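Local coordinates for holo-[acyl-carrier-protein] synthase (Helicobacter pylori, PDB 5XUK), which belongs to the 4'-phosphopantetheinyl transferase superfamily as an AcpS-type holo-[acyl-carrier-protein] synthase and binds coenzyme A, at residues A[48-53]-A[68-73]. Residues are numbered along the deposited sequence; the frame is centred on the assembly and turned at random.
Sequences ALKEAC and LDIKIS. With COA (coenzyme A), chain B.
Helix 40-56, the long helix of this AcpS-type fold, packs here against strand 70-74, paired antiparallel with strand 80-84 in a two-stranded sheet. The axes of helix 48-53 and strand 70-73 approach to 9.6 Å, with 134° between their N-to-C directions. Lys-50 carries the contact. Its CG stands anti to the carbonyl carbon (chi1 -70°) and the chain beyond is extended, so the ammonium reaches the strand backbone, where NZ gives a 2.7 Å hydrogen bond to Ile-70 O. At a C=O...N angle of 163°, the donor approaches almost end-on to the C=O. Phe-27 O and Phe-67 O also accept from this buried nitrogen, and Glu-32 pairs with its charge through OE1 while OE2 takes the backbone N-H of Ile-72. Lys-50 and Glu-32 thus join helices 40-56 and 30-36 to the strand backbone, and the carboxylate probably favours the charged amine.

Around this polar centre the packing is mostly apolar. Ile-70 and Ile-72 both turn toward the helix. Ile-70 lies alongside Lys-50, running the opposite way, and its CG2 is 4.3 Å from Cys-53 SG. Ile-72 passes across the lysine at a slant, CD1 at 3.8 Å from Lys-50 CE, and meets Leu-49 end to end, with Leu-49 CD2 3.7 Å from Ile-72 CG1. Leu-49 also touches Ala-110 and Val-112 of strand 107-114, placing the helix between the two sheets. Glu-51 is directed away from the strand; its chain bends at chi2, bringing OE2 to 3.0 Å from CEP of coenzyme A, whose N8P gives OE1 a weak 3.4 Å hydrogen bond. Ser-102 and His-103 of the second subunit also hydrogen-bond this ligand.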
loop_
_atom_site.group_PDB
_atom_site.type_symbol
_atom_site.label_atom_id
_atom_site.label_comp_id
_atom_site.label_asym_id
_atom_site.label_seq_id
_atom_site.Cartn_x
_atom_site.Cartn_y
_atom_site.Cartn_z
ATOM N N ALA A 48 -10.398 4.196 5.722
ATOM C CA ALA A 48 -9.366 3.259 5.306
ATOM C C ALA A 48 -8.145 3.439 6.203
ATOM O O ALA A 48 -7.510 2.462 6.631
ATOM C CB ALA A 48 -9.023 3.466 3.831
ATOM N N LEU A 49 -7.853 4.687 6.546
ATOM C CA LEU A 49 -6.698 4.981 7.392
ATOM C C LEU A 49 -6.867 4.470 8.811
ATOM O O LEU A 49 -5.888 4.117 9.462
ATOM C CB LEU A 49 -6.440 6.495 7.409
ATOM C CG LEU A 49 -5.321 7.022 8.297
ATOM C CD1 LEU A 49 -4.029 6.368 7.883
ATOM C CD2 LEU A 49 -5.216 8.538 8.179
ATOM N N LYS A 50 -8.099 4.473 9.316
ATOM C CA LYS A 50 -8.339 4.003 10.672
ATOM C C LYS A 50 -8.273 2.476 10.697
ATOM O O LYS A 50 -7.663 1.879 11.567
ATOM C CB LYS A 50 -9.686 4.514 11.178
ATOM C CG LYS A 50 -9.690 6.017 11.431
ATOM C CD LYS A 50 -10.722 6.425 12.487
ATOM C CE LYS A 50 -10.740 7.943 12.701
ATOM N NZ LYS A 50 -11.348 8.367 14.004
ATOM N N GLU A 51 -8.905 1.840 9.735
ATOM C CA GLU A 51 -8.720 0.404 9.563
ATOM C C GLU A 51 -7.239 0.030 9.468
ATOM O O GLU A 51 -6.789 -0.862 10.172
ATOM C CB GLU A 51 -9.462 -0.073 8.335
ATOM C CG GLU A 51 -10.972 0.018 8.442
ATOM C CD GLU A 51 -11.566 -0.960 9.449
ATOM O OE1 GLU A 51 -12.780 -1.244 9.345
ATOM O OE2 GLU A 51 -10.827 -1.450 10.329
ATOM N N ALA A 52 -6.474 0.764 8.653
ATOM C CA ALA A 52 -5.067 0.445 8.399
ATOM C C ALA A 52 -4.241 0.577 9.661
ATOM O O ALA A 52 -3.264 -0.159 9.867
ATOM C CB ALA A 52 -4.509 1.356 7.312
ATOM N N CYS A 53 -4.605 1.563 10.480
ATOM C CA CYS A 53 -3.975 1.782 11.779
ATOM C C CYS A 53 -4.233 0.626 12.749
ATOM O O CYS A 53 -3.354 0.274 13.547
ATOM C CB CYS A 53 -4.518 3.056 12.429
ATOM S SG CYS A 53 -3.546 3.549 13.869
ATOM N N LEU A 68 -12.796 5.819 17.384
ATOM C CA LEU A 68 -12.617 7.148 17.996
ATOM C C LEU A 68 -11.366 7.255 18.860
ATOM O O LEU A 68 -10.995 8.357 19.279
ATOM C CB LEU A 68 -13.847 7.561 18.785
ATOM C CG LEU A 68 -15.092 7.786 17.919
ATOM C CD1 LEU A 68 -16.313 7.991 18.811
ATOM C CD2 LEU A 68 -14.897 8.972 16.980
ATOM N N ASP A 69 -10.681 6.139 19.103
ATOM C CA ASP A 69 -9.354 6.214 19.738
ATOM C C ASP A 69 -8.280 6.719 18.763
ATOM O O ASP A 69 -7.166 7.063 19.186
ATOM C CB ASP A 69 -8.931 4.857 20.291
ATOM C CG ASP A 69 -9.834 4.371 21.415
ATOM O OD1 ASP A 69 -10.099 5.169 22.338
ATOM O OD2 ASP A 69 -10.266 3.191 21.372
ATOM N N ILE A 70 -8.601 6.740 17.464
ATOM C CA ILE A 70 -7.629 7.130 16.454
ATOM C C ILE A 70 -8.003 8.522 15.965
ATOM O O ILE A 70 -9.090 8.714 15.378
ATOM C CB ILE A 70 -7.613 6.153 15.265
ATOM C CG1 ILE A 70 -7.371 4.710 15.733
ATOM C CG2 ILE A 70 -6.535 6.545 14.274
ATOM C CD1 ILE A 70 -8.053 3.689 14.847
ATOM N N LYS A 71 -7.125 9.485 16.225
ATOM C CA LYS A 71 -7.355 10.858 15.778
ATOM C C LYS A 71 -6.544 11.145 14.523
ATOM O O LYS A 71 -5.323 11.072 14.562
ATOM C CB LYS A 71 -6.976 11.856 16.871
ATOM C CG LYS A 71 -7.110 13.325 16.456
ATOM C CD LYS A 71 -6.708 14.265 17.597
ATOM C CE LYS A 71 -5.851 15.445 17.142
ATOM N NZ LYS A 71 -4.877 15.835 18.208
ATOM N N ILE A 72 -7.226 11.466 13.422
ATOM C CA ILE A 72 -6.574 11.960 12.210
ATOM C C ILE A 72 -6.643 13.498 12.170
ATOM O O ILE A 72 -7.694 14.072 12.430
ATOM C CB ILE A 72 -7.258 11.442 10.924
ATOM C CG1 ILE A 72 -7.345 9.905 10.909
ATOM C CG2 ILE A 72 -6.500 11.940 9.688
ATOM C CD1 ILE A 72 -8.466 9.403 10.021
ATOM N N SER A 73 -5.523 14.140 11.840
ATOM C CA SER A 73 -5.457 15.574 11.557
ATOM C C SER A 73 -4.569 15.814 10.336
ATOM O O SER A 73 -3.965 14.877 9.805
ATOM C CB SER A 73 -4.903 16.341 12.759
ATOM O OG SER A 73 -3.619 15.866 13.140
HETATM N N1A COA B . -4.425 -7.359 12.683
HETATM C C2A COA B . -3.925 -7.213 11.438
HETATM N N3A COA B . -4.581 -7.624 10.338
HETATM C C4A COA B . -5.778 -8.226 10.442
HETATM C C5A COA B . -6.379 -8.419 11.768
HETATM C C6A COA B . -5.616 -7.934 12.931
HETATM N N6A COA B . -6.093 -8.062 14.197
HETATM N N7A COA B . -7.555 -9.037 11.570
HETATM C C8A COA B . -7.723 -9.221 10.232
HETATM N N9A COA B . -6.639 -8.738 9.568
HETATM C C1B COA B . -6.424 -8.783 8.117
HETATM C C2B COA B . -6.559 -10.229 7.625
HETATM O O2B COA B . -5.436 -10.642 6.847
HETATM C C3B COA B . -7.794 -10.239 6.756
HETATM O O3B COA B . -7.667 -11.021 5.572
HETATM P P3B COA B . -7.800 -12.641 5.576
HETATM O O7A COA B . -8.805 -12.938 6.670
HETATM O O8A COA B . -8.358 -12.972 4.216
HETATM O O9A COA B . -6.368 -13.070 5.842
HETATM C C4B COA B . -7.929 -8.782 6.390
HETATM O O4B COA B . -7.435 -8.013 7.485
HETATM C C5B COA B . -9.352 -8.405 6.061
HETATM O O5B COA B . -9.199 -7.533 4.963
HETATM P P1A COA B . -10.136 -6.283 4.740
HETATM O O1A COA B . -11.334 -6.900 4.049
HETATM O O2A COA B . -9.393 -5.125 4.120
HETATM O O3A COA B . -10.385 -5.842 6.244
HETATM P P2A COA B . -11.668 -4.965 6.624
HETATM O O4A COA B . -11.415 -3.509 6.257
HETATM O O5A COA B . -12.886 -5.676 6.063
HETATM O O6A COA B . -11.634 -5.165 8.233
HETATM C CBP COA B . -10.682 -5.356 10.487
HETATM C CCP COA B . -10.472 -5.562 8.984
HETATM C CDP COA B . -10.255 -6.597 11.256
HETATM C CEP COA B . -9.830 -4.185 10.957
HETATM C CAP COA B . -12.182 -5.108 10.736
HETATM O OAP COA B . -12.871 -6.362 10.777
HETATM C C9P COA B . -12.491 -4.366 11.999
HETATM O O9P COA B . -11.933 -4.648 13.049
HETATM N N8P COA B . -13.421 -3.415 11.881
#